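Local coordinates for AB hydrolase-1 domain-containing protein (Parabacteroides distasonis, PDB 4Q34) that is uncharacterised in detail but probably hydrolyses ester bonds with an alpha/beta hydrolase fold, at residues A[6-11]-A[75-80]; A[61-66]-A[83-88]; A[289-294]-A[310-315]. All blocks are in the same frame, centred on the assembly; numbering follows the deposited sequence.

Contact 1: A[6-11]-A[75-80]; sequences LMVDEQ and IFLRRR
Leu6 crosses Arg78 at about a right angle and lays its CD2 methyl over one face of the guanidinium. Leu6 CD2 lies 3.9 Å from Arg78 CZ. The same methyl also reaches the root of the side chain, with Leu6 CD2 to Arg78 CB at 3.7 Å. The arginine starts out extended and then bends at chi3 (-70°), which brings a face of its flat end under the leucine methyl. Arg78 NH2 comes within 3.9 Å of Leu6 CG. The charged end has its own partner, because NH1 makes a salt bridge to Glu70. Strand 6-8 thus packs on the C-terminal end of helix 72-78, the helix of the beta-alpha-beta crossover between strands 49-52 and 83-87 of the alpha/beta hydrolase fold. A Schellman motif with Arg80 as its C-prime residue ends that helix. Leu77 holds the other half of the contact. With its CG anti to the backbone N (chi1 -178°), Leu77 turns toward the strand and its CD2 meets Val8 CG2 at 4.0 Å, the two side chains again crossing at about a right angle. Leu77 CD2 also lies 4.2 Å from Leu6 CD2. Replacing Arg78 with an alanine would probably leave Glu70 without this ion-pair mate and the Leu6 methyl without the flat group it lies against. Leu6 and Val8 also pair in an antiparallel ladder with a strand of the second subunit.

Contact 2: A[61-66]-A[83-88]; sequences TWETTP and VYLVDQ
Trp62 and Glu63 meet Leu85 inside a beta-alpha-beta crossover of the alpha/beta hydrolase sheet: the loop between strand 49-52 and helix 72-78 packs on strand 83-87. Leu85 points toward the loop and splits its two methyls between the neighbours. Leu85 CD2 touches Trp62 CB at 3.8 Å, near the root of the side chain, and comes to the indole only obliquely. CD1 goes to the aliphatic part of Glu63, across whose extended chain the leucine lies at a slant. Leu85 is modelled in two conformers, so the short 3.3 Å from Leu85 CD1 to Glu63 CG is doubtful. A water adds a polar link. It donates to Val86 O at 2.7 Å and accepts a weak bond from Trp62 NE1 at 3.2 Å. The Glu63 carboxylate is buried but well supplied. OE2 bonds to Ser59 OG and to a bound glycerol, and OE1 to Ser13 and Tyr35 of the second subunit. Around this core, Trp62 packs on Phe72 of helix 72-78, Leu85 on Phe51 of strand 49-52, and both Glu63 and Leu85 on Gln73 of helix 72-78.

Contact 3: A[289-294]-A[310-315]; sequences PEVGLH and ADLLSE
Leu312 leaves its helix with CG anti to the carbonyl carbon (chi1 -80°) and CD1 carried outward by an extended second torsion (chi2 173°), which sends this methyl to both Leu293 and Val291. Val291 answers with CG2, which its chi1 of -60° sets between the backbone N and the carbonyl carbon. Leu293 and Leu312 reach toward each other tip to tip, and Leu293 CD2 stands 3.8 Å from Leu312 CD1. Val291 approaches on a slant and more loosely, with Val291 CG2 4.1 Å from Leu312 CD1. One methyl of the helix is therefore shared by two residues of the loop. Leu312 is modelled in two conformers, so these distances describe one of them. The backbones stay well apart, at 9.4 Å from Val291 CA to Leu312 CA. Segment 289-294 follows strand 283-287, the last strand of the main sheet, and segment 310-315 belongs to helix 306-319, the last helix. In alpha/beta hydrolases the loop between these elements usually carries the catalytic histidine. The turn before Leu293 is tight. Gly292 N bonds to Pro289 O at 3.2 Å, and Gly292 has a positive phi at which a CB would press on the carbonyl O of Val291. Leu293 is buried and also packs on Glu308 and Val309 of the helix, whereas Val291 is exposed. Leu312 has Leu288 as a further neighbour. The helix itself lies on the sheet, where Leu313 packs on Ala196 and Tyr198 of strand 192-198.

In the fold
Contacts 1 and 2 are close neighbours, with centres about 14 Å apart. Helix 72-78 leads into strand 83-87, and Val83 CG2 packs 3.8 Å from Leu77 N. Both contacts also touch the second subunit. Contact 3 lies farther off, its centre about 22 Å from that of contact 1. Segments 75-80 and 310-315 still meet directly: Arg79, just past the end of helix 72-78, makes a salt bridge from NH2 to Asp311 OD1 at 2.9 Å, and Phe76 packs against Ser314 and Ala310. Contacts 2 and 3 do not touch, their nearest atoms being about 7 Å apart. The glycerol bound at Glu63, probably from the crystallisation liquor, may mark a pocket beside contact 2.

Contact 1: A[6-11]-A[75-80]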
loop_
_atom_site.group_PDB
_atom_site.type_symbol
_atom_site.label_atom_id
_atom_site.label_comp_id
_atom_site.label_asym_id
_atom_site.label_seq_id
_atom_site.Cartn_x
_atom_site.Cartn_y
_atom_site.Cartn_z
ATOM N N LEU A 6 5.380 -5.147 -20.175
ATOM C CA LEU A 6 4.055 -4.628 -19.907
ATOM C C LEU A 6 4.061 -3.196 -20.442
ATOM O O LEU A 6 4.949 -2.425 -20.083
ATOM C CB LEU A 6 3.764 -4.658 -18.422
ATOM C CG LEU A 6 3.739 -6.027 -17.773
ATOM C CD1 LEU A 6 3.893 -5.887 -16.263
ATOM C CD2 LEU A 6 2.422 -6.707 -18.120
HETATM N N MSE A 7 3.140 -2.917 -21.361
HETATM C CA MSE A 7 3.063 -1.614 -22.033
HETATM C C MSE A 7 2.006 -0.830 -21.288
HETATM O O MSE A 7 0.796 -0.978 -21.515
HETATM C CB MSE A 7 2.809 -1.770 -23.540
HETATM C CG MSE A 7 3.890 -2.630 -24.195
HETATM SE SE MSE A 7 3.584 -2.782 -26.134
HETATM C CE MSE A 7 3.349 -0.875 -26.586
ATOM N N VAL A 8 2.454 0.014 -20.381
ATOM C CA VAL A 8 1.541 0.773 -19.503
ATOM C C VAL A 8 1.260 2.170 -20.069
ATOM O O VAL A 8 2.101 3.016 -20.095
ATOM C CB VAL A 8 2.106 0.846 -18.069
ATOM C CG1 VAL A 8 1.160 1.636 -17.170
ATOM C CG2 VAL A 8 2.346 -0.560 -17.516
ATOM N N ASP A 9 0.037 2.380 -20.514
ATOM C CA ASP A 9 -0.411 3.648 -21.082
ATOM C C ASP A 9 -0.598 4.716 -19.976
ATOM O O ASP A 9 -0.289 5.885 -20.165
ATOM C CB ASP A 9 -1.762 3.379 -21.765
ATOM C CG ASP A 9 -2.122 4.384 -22.797
ATOM O OD1 ASP A 9 -1.254 5.179 -23.224
ATOM O OD2 ASP A 9 -3.304 4.320 -23.185
ATOM N N GLU A 10 -1.036 4.261 -18.809
ATOM C CA GLU A 10 -1.358 5.147 -17.699
ATOM C C GLU A 10 -1.224 4.322 -16.427
ATOM O O GLU A 10 -1.595 3.149 -16.384
ATOM C CB GLU A 10 -2.797 5.705 -17.829
ATOM C CG GLU A 10 -3.194 6.832 -16.880
ATOM C CD GLU A 10 -4.654 7.320 -17.086
ATOM O OE1 GLU A 10 -5.135 7.366 -18.255
ATOM O OE2 GLU A 10 -5.311 7.673 -16.074
ATOM N N GLN A 11 -0.736 4.957 -15.386
ATOM C CA GLN A 11 -0.823 4.348 -14.051
ATOM C C GLN A 11 -0.817 5.399 -12.992
ATOM O O GLN A 11 -0.286 6.481 -13.181
ATOM C CB GLN A 11 0.301 3.317 -13.819
ATOM C CG GLN A 11 1.683 3.942 -13.729
ATOM C CD GLN A 11 2.764 2.956 -13.325
ATOM O OE1 GLN A 11 2.677 1.755 -13.634
ATOM N NE2 GLN A 11 3.809 3.465 -12.715
ATOM N N ILE A 75 -0.601 -10.444 -14.650
ATOM C CA ILE A 75 -1.163 -11.355 -15.637
ATOM C C ILE A 75 -2.302 -10.706 -16.434
ATOM O O ILE A 75 -2.346 -10.801 -17.659
ATOM C CB ILE A 75 -1.667 -12.629 -14.960
ATOM C CG1 ILE A 75 -0.489 -13.423 -14.422
ATOM C CG2 ILE A 75 -2.509 -13.512 -15.930
ATOM C CD1 ILE A 75 -0.866 -14.503 -13.424
ATOM N N PHE A 76 -3.227 -10.041 -15.747
ATOM C CA PHE A 76 -4.356 -9.427 -16.436
ATOM C C PHE A 76 -4.010 -8.126 -17.132
ATOM O O PHE A 76 -4.603 -7.836 -18.153
ATOM C CB PHE A 76 -5.595 -9.350 -15.536
ATOM C CG PHE A 76 -6.232 -10.704 -15.383
ATOM C CD1 PHE A 76 -7.023 -11.213 -16.412
ATOM C CD2 PHE A 76 -5.884 -11.528 -14.330
ATOM C CE1 PHE A 76 -7.543 -12.476 -16.334
ATOM C CE2 PHE A 76 -6.405 -12.832 -14.233
ATOM C CZ PHE A 76 -7.220 -13.306 -15.244
ATOM N N LEU A 77 -3.003 -7.401 -16.622
ATOM C CA LEU A 77 -2.489 -6.236 -17.335
ATOM C C LEU A 77 -1.884 -6.675 -18.662
ATOM O O LEU A 77 -2.120 -6.037 -19.697
ATOM C CB LEU A 77 -1.422 -5.535 -16.481
ATOM C CG LEU A 77 -0.840 -4.262 -17.085
ATOM C CD1 LEU A 77 -1.936 -3.236 -17.307
ATOM C CD2 LEU A 77 0.257 -3.733 -16.167
ATOM N N ARG A 78 -1.144 -7.774 -18.644
ATOM C CA ARG A 78 -0.538 -8.321 -19.872
ATOM C C ARG A 78 -1.595 -8.745 -20.893
ATOM O O ARG A 78 -1.386 -8.648 -22.118
ATOM C CB ARG A 78 0.405 -9.477 -19.530
ATOM C CG ARG A 78 1.181 -9.942 -20.737
ATOM C CD ARG A 78 2.251 -10.951 -20.338
ATOM N NE ARG A 78 3.316 -10.298 -19.577
ATOM C CZ ARG A 78 3.542 -10.485 -18.283
ATOM N NH1 ARG A 78 2.840 -11.379 -17.602
ATOM N NH2 ARG A 78 4.526 -9.809 -17.700
ATOM N N ARG A 79 -2.730 -9.182 -20.403
ATOM C CA ARG A 79 -3.879 -9.579 -21.213
ATOM C C ARG A 79 -4.781 -8.421 -21.635
ATOM O O ARG A 79 -5.895 -8.625 -22.117
ATOM C CB ARG A 79 -4.660 -10.638 -20.445
ATOM C CG ARG A 79 -3.858 -11.912 -20.244
ATOM C CD ARG A 79 -4.552 -12.987 -19.428
ATOM N NE ARG A 79 -3.607 -14.097 -19.218
ATOM C CZ ARG A 79 -3.932 -15.360 -18.978
ATOM N NH1 ARG A 79 -5.208 -15.744 -18.876
ATOM N NH2 ARG A 79 -2.946 -16.244 -18.831
ATOM N N ARG A 80 -4.284 -7.217 -21.388
ATOM C CA ARG A 80 -4.848 -5.950 -21.846
ATOM C C ARG A 80 -6.063 -5.458 -21.089
ATOM O O ARG A 80 -6.858 -4.718 -21.643
ATOM C CB ARG A 80 -5.111 -5.967 -23.351
ATOM C CG ARG A 80 -3.859 -6.198 -24.178
ATOM C CD ARG A 80 -4.025 -5.685 -25.619
ATOM N NE ARG A 80 -5.442 -5.498 -25.966
ATOM C CZ ARG A 80 -6.249 -6.411 -26.509
ATOM N NH1 ARG A 80 -5.808 -7.619 -26.847
ATOM N NH2 ARG A 80 -7.511 -6.098 -26.738
#

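Contact 2: A[61-66]-A[83-88]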
loop_
_atom_site.group_PDB
_atom_site.type_symbol
_atom_site.label_atom_id
_atom_site.label_comp_id
_atom_site.label_asym_id
_atom_site.label_seq_id
_atom_site.Cartn_x
_atom_site.Cartn_y
_atom_site.Cartn_z
ATOM N N THR A 61 -2.579 -9.661 -2.018
ATOM C CA THR A 61 -3.355 -10.826 -2.432
ATOM C C THR A 61 -3.194 -11.127 -3.905
ATOM O O THR A 61 -3.070 -12.248 -4.293
ATOM C CB THR A 61 -4.841 -10.611 -2.154
ATOM O OG1 THR A 61 -5.016 -10.392 -0.745
ATOM C CG2 THR A 61 -5.668 -11.798 -2.606
ATOM N N TRP A 62 -3.224 -10.079 -4.700
ATOM C CA TRP A 62 -3.248 -10.146 -6.152
ATOM C C TRP A 62 -1.949 -9.752 -6.833
ATOM O O TRP A 62 -1.907 -9.718 -8.066
ATOM C CB TRP A 62 -4.330 -9.140 -6.642
ATOM C CG TRP A 62 -5.615 -9.226 -5.943
ATOM C CD1 TRP A 62 -6.078 -8.382 -4.975
ATOM C CD2 TRP A 62 -6.639 -10.196 -6.154
ATOM N NE1 TRP A 62 -7.315 -8.799 -4.549
ATOM C CE2 TRP A 62 -7.679 -9.919 -5.252
ATOM C CE3 TRP A 62 -6.761 -11.313 -7.007
ATOM C CZ2 TRP A 62 -8.867 -10.675 -5.221
ATOM C CZ3 TRP A 62 -7.936 -12.040 -7.000
ATOM C CH2 TRP A 62 -8.960 -11.750 -6.088
ATOM N N GLU A 63 -0.915 -9.418 -6.060
ATOM C CA GLU A 63 0.360 -8.971 -6.587
ATOM C C GLU A 63 1.333 -10.178 -6.705
ATOM O O GLU A 63 0.918 -11.305 -6.921
ATOM C CB GLU A 63 0.928 -7.847 -5.718
ATOM C CG GLU A 63 -0.015 -6.668 -5.602
ATOM C CD GLU A 63 0.378 -5.614 -4.548
ATOM O OE1 GLU A 63 1.438 -5.776 -3.897
ATOM O OE2 GLU A 63 -0.370 -4.595 -4.395
ATOM N N THR A 64 2.624 -9.937 -6.553
ATOM C CA THR A 64 3.592 -11.021 -6.580
ATOM C C THR A 64 3.202 -12.091 -5.580
ATOM O O THR A 64 2.800 -11.793 -4.433
ATOM C CB THR A 64 5.028 -10.498 -6.286
ATOM O OG1 THR A 64 5.313 -9.376 -7.146
ATOM C CG2 THR A 64 6.051 -11.554 -6.504
ATOM N N THR A 65 3.308 -13.344 -6.012
ATOM C CA THR A 65 2.995 -14.479 -5.145
ATOM C C THR A 65 4.048 -14.577 -4.046
ATOM O O THR A 65 5.159 -14.031 -4.152
ATOM C CB THR A 65 2.926 -15.789 -5.971
ATOM O OG1 THR A 65 4.250 -16.229 -6.350
ATOM C CG2 THR A 65 2.059 -15.628 -7.184
ATOM N N PRO A 66 3.751 -15.324 -2.972
ATOM C CA PRO A 66 4.743 -15.361 -1.907
ATOM C C PRO A 66 6.114 -15.959 -2.300
ATOM O O PRO A 66 7.147 -15.602 -1.723
ATOM C CB PRO A 66 4.075 -16.177 -0.804
ATOM C CG PRO A 66 2.718 -16.498 -1.242
ATOM C CD PRO A 66 2.485 -16.000 -2.644
ATOM N N VAL A 83 -6.375 -2.690 -14.684
ATOM C CA VAL A 83 -6.431 -3.368 -13.421
ATOM C C VAL A 83 -6.377 -2.327 -12.286
ATOM O O VAL A 83 -5.453 -1.513 -12.246
ATOM C CB VAL A 83 -5.276 -4.374 -13.257
ATOM C CG1 VAL A 83 -5.198 -4.882 -11.853
ATOM C CG2 VAL A 83 -5.388 -5.527 -14.260
ATOM N N TYR A 84 -7.331 -2.437 -11.347
ATOM C CA TYR A 84 -7.434 -1.606 -10.173
ATOM C C TYR A 84 -7.245 -2.480 -8.956
ATOM O O TYR A 84 -8.047 -3.362 -8.686
ATOM C CB TYR A 84 -8.805 -0.905 -10.116
ATOM C CG TYR A 84 -8.971 0.142 -11.149
ATOM C CD1 TYR A 84 -9.165 -0.197 -12.468
ATOM C CD2 TYR A 84 -8.891 1.503 -10.805
ATOM C CE1 TYR A 84 -9.276 0.799 -13.450
ATOM C CE2 TYR A 84 -9.018 2.490 -11.771
ATOM C CZ TYR A 84 -9.189 2.135 -13.078
ATOM O OH TYR A 84 -9.307 3.138 -14.006
ATOM N N LEU A 85 -6.151 -2.276 -8.241
ATOM C CA LEU A 85 -5.879 -3.012 -6.996
ATOM C C LEU A 85 -6.271 -2.111 -5.826
ATOM O O LEU A 85 -5.883 -0.938 -5.798
ATOM C CB LEU A 85 -4.382 -3.376 -6.887
ATOM C CG LEU A 85 -3.780 -4.549 -7.706
ATOM C CD1 LEU A 85 -2.637 -5.208 -6.963
ATOM C CD2 LEU A 85 -4.797 -5.620 -8.084
ATOM N N VAL A 86 -6.957 -2.663 -4.819
ATOM C CA VAL A 86 -7.518 -1.831 -3.776
ATOM C C VAL A 86 -7.051 -2.316 -2.400
ATOM O O VAL A 86 -6.957 -3.540 -2.171
ATOM C CB VAL A 86 -9.080 -1.851 -3.861
ATOM C CG1 VAL A 86 -9.680 -0.951 -2.785
ATOM C CG2 VAL A 86 -9.570 -1.464 -5.281
ATOM N N ASP A 87 -6.773 -1.358 -1.502
ATOM C CA ASP A 87 -6.759 -1.578 -0.066
ATOM C C ASP A 87 -8.047 -0.921 0.471
ATOM O O ASP A 87 -8.265 0.293 0.341
ATOM C CB ASP A 87 -5.579 -0.943 0.581
ATOM C CG ASP A 87 -4.259 -1.458 0.036
ATOM O OD1 ASP A 87 -4.086 -2.659 -0.270
ATOM O OD2 ASP A 87 -3.323 -0.615 -0.038
ATOM N N GLN A 88 -8.930 -1.757 0.995
ATOM C CA GLN A 88 -10.225 -1.338 1.428
ATOM C C GLN A 88 -10.062 -0.442 2.639
ATOM O O GLN A 88 -9.002 -0.414 3.244
ATOM C CB GLN A 88 -11.121 -2.552 1.726
ATOM C CG GLN A 88 -10.923 -3.138 3.115
ATOM C CD GLN A 88 -11.597 -4.458 3.385
ATOM O OE1 GLN A 88 -12.327 -5.027 2.556
ATOM N NE2 GLN A 88 -11.348 -4.972 4.606
HETATM O O HOH W 1 -7.555 -5.863 -3.319
#

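Contact 3: A[289-294]-A[310-315]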
loop_
_atom_site.group_PDB
_atom_site.type_symbol
_atom_site.label_atom_id
_atom_site.label_comp_id
_atom_site.label_asym_id
_atom_site.label_seq_id
_atom_site.Cartn_x
_atom_site.Cartn_y
_atom_site.Cartn_z
ATOM N N PRO A 289 -10.854 -28.838 -8.588
ATOM C CA PRO A 289 -10.409 -30.217 -8.949
ATOM C C PRO A 289 -11.316 -30.900 -9.949
ATOM O O PRO A 289 -10.870 -31.719 -10.773
ATOM C CB PRO A 289 -10.448 -30.967 -7.623
ATOM C CG PRO A 289 -10.277 -29.917 -6.596
ATOM C CD PRO A 289 -10.875 -28.644 -7.138
ATOM N N GLU A 290 -12.589 -30.531 -9.906
ATOM C CA GLU A 290 -13.541 -31.085 -10.834
ATOM C C GLU A 290 -13.398 -30.530 -12.261
ATOM O O GLU A 290 -13.990 -31.093 -13.187
ATOM C CB GLU A 290 -14.953 -30.921 -10.259
ATOM C CG GLU A 290 -15.127 -31.639 -8.909
ATOM C CD GLU A 290 -16.468 -31.313 -8.262
ATOM O OE1 GLU A 290 -17.459 -31.227 -9.002
ATOM O OE2 GLU A 290 -16.540 -31.124 -7.033
ATOM N N VAL A 291 -12.593 -29.489 -12.463
ATOM C CA VAL A 291 -12.253 -29.013 -13.830
ATOM C C VAL A 291 -10.749 -29.197 -14.165
ATOM O O VAL A 291 -10.204 -28.525 -15.047
ATOM C CB VAL A 291 -12.725 -27.556 -14.118
ATOM C CG1 VAL A 291 -14.234 -27.463 -13.983
ATOM C CG2 VAL A 291 -12.047 -26.533 -13.201
ATOM N N GLY A 292 -10.092 -30.096 -13.441
ATOM C CA GLY A 292 -8.745 -30.513 -13.768
ATOM C C GLY A 292 -7.608 -29.799 -13.068
ATOM O O GLY A 292 -6.452 -30.070 -13.365
ATOM N N LEU A 293 -7.913 -28.899 -12.123
ATOM C CA LEU A 293 -6.879 -28.227 -11.335
ATOM C C LEU A 293 -6.853 -28.751 -9.886
ATOM O O LEU A 293 -7.834 -28.637 -9.141
ATOM C CB LEU A 293 -7.124 -26.710 -11.347
ATOM C CG LEU A 293 -6.823 -25.911 -12.617
ATOM C CD1 LEU A 293 -7.641 -26.351 -13.801
ATOM C CD2 LEU A 293 -7.043 -24.415 -12.344
ATOM N N HIS A 294 -5.739 -29.348 -9.483
ATOM C CA HIS A 294 -5.653 -30.039 -8.198
ATOM C C HIS A 294 -4.666 -29.325 -7.293
ATOM O O HIS A 294 -3.671 -28.781 -7.781
ATOM C CB HIS A 294 -5.247 -31.493 -8.422
ATOM C CG HIS A 294 -6.193 -32.220 -9.336
ATOM N ND1 HIS A 294 -7.341 -32.839 -8.883
ATOM C CD2 HIS A 294 -6.204 -32.353 -10.686
ATOM C CE1 HIS A 294 -7.987 -33.369 -9.908
ATOM N NE2 HIS A 294 -7.324 -33.079 -11.014
ATOM N N ALA A 310 -5.948 -18.299 -13.827
ATOM C CA ALA A 310 -6.209 -17.086 -14.619
ATOM C C ALA A 310 -6.858 -17.443 -15.959
ATOM O O ALA A 310 -7.786 -16.784 -16.389
ATOM C CB ALA A 310 -4.935 -16.283 -14.837
ATOM N N ASP A 311 -6.403 -18.522 -16.609
ATOM C CA ASP A 311 -7.003 -18.922 -17.864
ATOM C C ASP A 311 -8.507 -19.246 -17.746
ATOM O O ASP A 311 -9.308 -18.942 -18.646
ATOM C CB ASP A 311 -6.276 -20.143 -18.469
ATOM C CG ASP A 311 -4.866 -19.823 -18.980
ATOM O OD1 ASP A 311 -4.515 -18.647 -19.181
ATOM O OD2 ASP A 311 -4.086 -20.788 -19.168
ATOM N N LEU A 312 -8.874 -19.872 -16.632
ATOM C CA LEU A 312 -10.275 -20.189 -16.347
ATOM C C LEU A 312 -11.075 -18.921 -16.230
ATOM O O LEU A 312 -12.171 -18.811 -16.794
ATOM C CB LEU A 312 -10.442 -20.967 -15.040
ATOM C CG LEU A 312 -10.174 -22.460 -15.082
ATOM C CD1 LEU A 312 -10.237 -22.933 -13.642
ATOM C CD2 LEU A 312 -11.183 -23.172 -15.971
ATOM N N LEU A 313 -10.539 -17.958 -15.493
ATOM C CA LEU A 313 -11.208 -16.681 -15.395
ATOM C C LEU A 313 -11.314 -15.973 -16.774
ATOM O O LEU A 313 -12.389 -15.450 -17.124
ATOM C CB LEU A 313 -10.527 -15.769 -14.360
ATOM C CG LEU A 313 -11.155 -14.382 -14.165
ATOM C CD1 LEU A 313 -12.637 -14.411 -13.819
ATOM C CD2 LEU A 313 -10.343 -13.616 -13.131
ATOM N N SER A 314 -10.228 -15.921 -17.530
ATOM C CA SER A 314 -10.265 -15.285 -18.879
ATOM C C SER A 314 -11.343 -15.939 -19.750
ATOM O O SER A 314 -12.018 -15.291 -20.503
ATOM C CB SER A 314 -8.932 -15.412 -19.605
ATOM O OG SER A 314 -7.945 -14.556 -19.063
ATOM N N GLU A 315 -11.469 -17.263 -19.658
ATOM C CA GLU A 315 -12.439 -17.973 -20.429
ATOM C C GLU A 315 -13.865 -17.502 -20.091
ATOM O O GLU A 315 -14.678 -17.227 -20.969
ATOM C CB GLU A 315 -12.264 -19.521 -20.211
ATOM C CG GLU A 315 -13.289 -20.383 -20.933
ATOM C CD GLU A 315 -13.054 -21.884 -20.736
ATOM O OE1 GLU A 315 -13.278 -22.320 -19.612
ATOM O OE2 GLU A 315 -12.693 -22.579 -21.712
#